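Local coordinates for protein beta-fructofuranosidase, insoluble isoenzyme CWINV1 (Arabidopsis thaliana, PDB 2OXB) that hydrolyses the terminal non-reducing beta-D-fructofuranoside residues of sucrose and 1-kestose and, to a lower extent, of neokestose and levan, at residues S355-Y360 and L511-Y516. The protein carries 1 engineered substitution. Sequence-based numbering, arbitrary orientation.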
loop_
_atom_site.group_PDB
_atom_site.type_symbol
_atom_site.label_atom_id
_atom_site.label_comp_id
_atom_site.label_asym_id
_atom_site.label_seq_id
_atom_site.Cartn_x
_atom_site.Cartn_y
_atom_site.Cartn_z
ATOM N N SER A 355 -2.927 -32.614 -1.459
ATOM C CA SER A 355 -2.016 -32.767 -2.581
ATOM C C SER A 355 -1.372 -31.447 -2.983
ATOM O O SER A 355 -1.755 -30.389 -2.488
ATOM C CB SER A 355 -2.762 -33.374 -3.778
ATOM O OG SER A 355 -3.627 -32.426 -4.372
ATOM N N ARG A 356 -0.375 -31.520 -3.860
ATOM C CA ARG A 356 0.316 -30.332 -4.355
ATOM C C ARG A 356 1.065 -30.654 -5.641
ATOM O O ARG A 356 1.802 -31.640 -5.720
ATOM C CB ARG A 356 1.300 -29.791 -3.314
ATOM C CG ARG A 356 2.322 -30.800 -2.854
ATOM C CD ARG A 356 3.340 -30.210 -1.881
ATOM N NE ARG A 356 4.316 -31.214 -1.447
ATOM C CZ ARG A 356 5.162 -31.850 -2.259
ATOM N NH1 ARG A 356 5.165 -31.590 -3.562
ATOM N NH2 ARG A 356 6.005 -32.754 -1.774
ATOM N N LEU A 357 0.862 -29.834 -6.665
ATOM C CA LEU A 357 1.551 -30.064 -7.921
ATOM C C LEU A 357 2.525 -28.914 -8.121
ATOM O O LEU A 357 2.177 -27.740 -7.974
ATOM C CB LEU A 357 0.546 -30.162 -9.073
ATOM C CG LEU A 357 -0.138 -28.900 -9.576
ATOM C CD1 LEU A 357 0.766 -28.200 -10.572
ATOM C CD2 LEU A 357 -1.450 -29.279 -10.240
ATOM N N GLU A 358 3.761 -29.250 -8.435
ATOM C CA GLU A 358 4.748 -28.216 -8.625
ATOM C C GLU A 358 4.630 -27.502 -9.972
ATOM O O GLU A 358 4.126 -28.062 -10.953
ATOM C CB GLU A 358 6.138 -28.814 -8.447
ATOM C CG GLU A 358 7.265 -27.887 -8.779
ATOM C CD GLU A 358 8.578 -28.369 -8.209
ATOM O OE1 GLU A 358 8.697 -29.594 -7.958
ATOM O OE2 GLU A 358 9.493 -27.528 -8.014
ATOM N N VAL A 359 5.063 -26.244 -9.985
ATOM C CA VAL A 359 5.066 -25.412 -11.184
ATOM C C VAL A 359 6.548 -25.339 -11.537
ATOM O O VAL A 359 7.306 -24.628 -10.867
ATOM C CB VAL A 359 4.544 -23.985 -10.886
ATOM C CG1 VAL A 359 4.298 -23.234 -12.192
ATOM C CG2 VAL A 359 3.279 -24.050 -10.059
ATOM N N TYR A 360 6.946 -26.064 -12.586
ATOM C CA TYR A 360 8.353 -26.164 -13.014
ATOM C C TYR A 360 9.098 -24.988 -13.694
ATOM O O TYR A 360 9.675 -24.129 -13.011
ATOM C CB TYR A 360 8.529 -27.424 -13.883
ATOM C CG TYR A 360 8.397 -28.750 -13.133
ATOM C CD1 TYR A 360 7.343 -29.619 -13.401
ATOM C CD2 TYR A 360 9.350 -29.150 -12.184
ATOM C CE1 TYR A 360 7.237 -30.850 -12.752
ATOM C CE2 TYR A 360 9.255 -30.385 -11.526
ATOM C CZ TYR A 360 8.193 -31.233 -11.818
ATOM O OH TYR A 360 8.078 -32.468 -11.201
ATOM N N LEU A 511 8.013 -23.461 -6.689
ATOM C CA LEU A 511 6.659 -22.945 -6.507
ATOM C C LEU A 511 5.804 -24.161 -6.208
ATOM O O LEU A 511 6.230 -25.287 -6.465
ATOM C CB LEU A 511 6.187 -22.259 -7.792
ATOM C CG LEU A 511 5.127 -21.167 -7.682
ATOM C CD1 LEU A 511 5.576 -20.100 -6.682
ATOM C CD2 LEU A 511 4.897 -20.557 -9.055
ATOM N N PHE A 512 4.607 -23.951 -5.679
ATOM C CA PHE A 512 3.757 -25.079 -5.345
ATOM C C PHE A 512 2.298 -24.725 -5.225
ATOM O O PHE A 512 1.935 -23.754 -4.563
ATOM C CB PHE A 512 4.208 -25.711 -4.024
ATOM C CG PHE A 512 5.381 -26.639 -4.159
ATOM C CD1 PHE A 512 5.199 -27.945 -4.627
ATOM C CD2 PHE A 512 6.672 -26.206 -3.838
ATOM C CE1 PHE A 512 6.279 -28.806 -4.774
ATOM C CE2 PHE A 512 7.763 -27.051 -3.981
ATOM C CZ PHE A 512 7.570 -28.360 -4.451
ATOM N N ALA A 513 1.452 -25.523 -5.862
ATOM C CA ALA A 513 0.025 -25.295 -5.770
ATOM C C ALA A 513 -0.454 -26.402 -4.863
ATOM O O ALA A 513 -0.357 -27.573 -5.220
ATOM C CB ALA A 513 -0.613 -25.404 -7.129
ATOM N N PHE A 514 -0.950 -26.045 -3.682
ATOM C CA PHE A 514 -1.413 -27.071 -2.752
ATOM C C PHE A 514 -2.878 -26.992 -2.300
ATOM O O PHE A 514 -3.637 -26.102 -2.691
ATOM C CB PHE A 514 -0.496 -27.121 -1.517
ATOM C CG PHE A 514 -0.548 -25.889 -0.658
ATOM C CD1 PHE A 514 0.043 -25.884 0.601
ATOM C CD2 PHE A 514 -1.202 -24.739 -1.093
ATOM C CE1 PHE A 514 -0.024 -24.753 1.414
ATOM C CE2 PHE A 514 -1.274 -23.604 -0.286
ATOM C CZ PHE A 514 -0.686 -23.612 0.968
ATOM N N ASN A 515 -3.249 -27.965 -1.477
ATOM C CA ASN A 515 -4.586 -28.117 -0.920
ATOM C C ASN A 515 -4.449 -29.259 0.072
ATOM O O ASN A 515 -4.587 -30.421 -0.287
ATOM C CB ASN A 515 -5.591 -28.481 -2.023
ATOM C CG ASN A 515 -6.899 -29.032 -1.473
ATOM O OD1 ASN A 515 -7.498 -28.472 -0.544
ATOM N ND2 ASN A 515 -7.356 -30.133 -2.055
ATOM N N TYR A 516 -4.138 -28.921 1.314
ATOM C CA TYR A 516 -3.969 -29.922 2.352
ATOM C C TYR A 516 -5.260 -30.128 3.136
ATOM O O TYR A 516 -5.267 -30.805 4.169
ATOM C CB TYR A 516 -2.840 -29.499 3.298
ATOM C CG TYR A 516 -1.448 -29.690 2.733
ATOM C CD1 TYR A 516 -0.414 -28.811 3.059
ATOM C CD2 TYR A 516 -1.165 -30.745 1.872
ATOM C CE1 TYR A 516 0.871 -28.974 2.529
ATOM C CE2 TYR A 516 0.109 -30.920 1.340
ATOM C CZ TYR A 516 1.122 -30.034 1.667
ATOM O OH TYR A 516 2.372 -30.191 1.108
#
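Ser355 opens the pairing opposite Asn515: Asn515 N gives a weak, bent bond to Ser355 O, 3.0 Å away. Both polar side chains turn to the end of strand 344-351 and the link that follows it, Asn515 ND2 bonding to Leu351 O and Ser355 OG to Lys352 O. Arg356 faces Phe514 in a non-hydrogen-bonded pair, Arg356 CB meeting Phe514 CB at 3.7 Å. CG of Arg356 sits between the backbone N and the carbonyl carbon (chi1 56°), and the chain then runs extended to NE, passing between two aromatic side chains. On one side CD touches the hydroxyl of Tyr516, whose OH lies at the guanidinium edge; on the other, NH1 comes obliquely to Phe512 CE1, with the guanidinium and the Phe512 ring 80° apart. Met412 of strand 406-415 also meets Arg356, Phe512 and Phe514. Leu357 pairs with Ala513 through the two firmer bonds of the contact: Leu357 N reaches Ala513 O at 2.9 Å. Ala513 N returns to Leu357 O, nearly straight at 165°. Leu357 packs on Leu346 and Lys349 of strand 344-351, Ala513 on Leu526 of strand 521-530. Glu358 has CG anti to the backbone N, and this CG lies over one face of the Phe512 ring, with CB and the moderately tilted carboxylate passing near its CE1 and CZ rim. Val359 then lies alongside Leu511, Val359 CB 3.9 Å from Leu511 CD2, and touches Lys344 and Ala528. Strand 355-359 thus runs antiparallel along 511-515, whose other neighbour is 406-415, and the apolar Leu357, Val359, Leu511 and Ala513 pack between two sheets in the C-terminal beta-sandwich domain of this glycoside hydrolase family 32 enzyme.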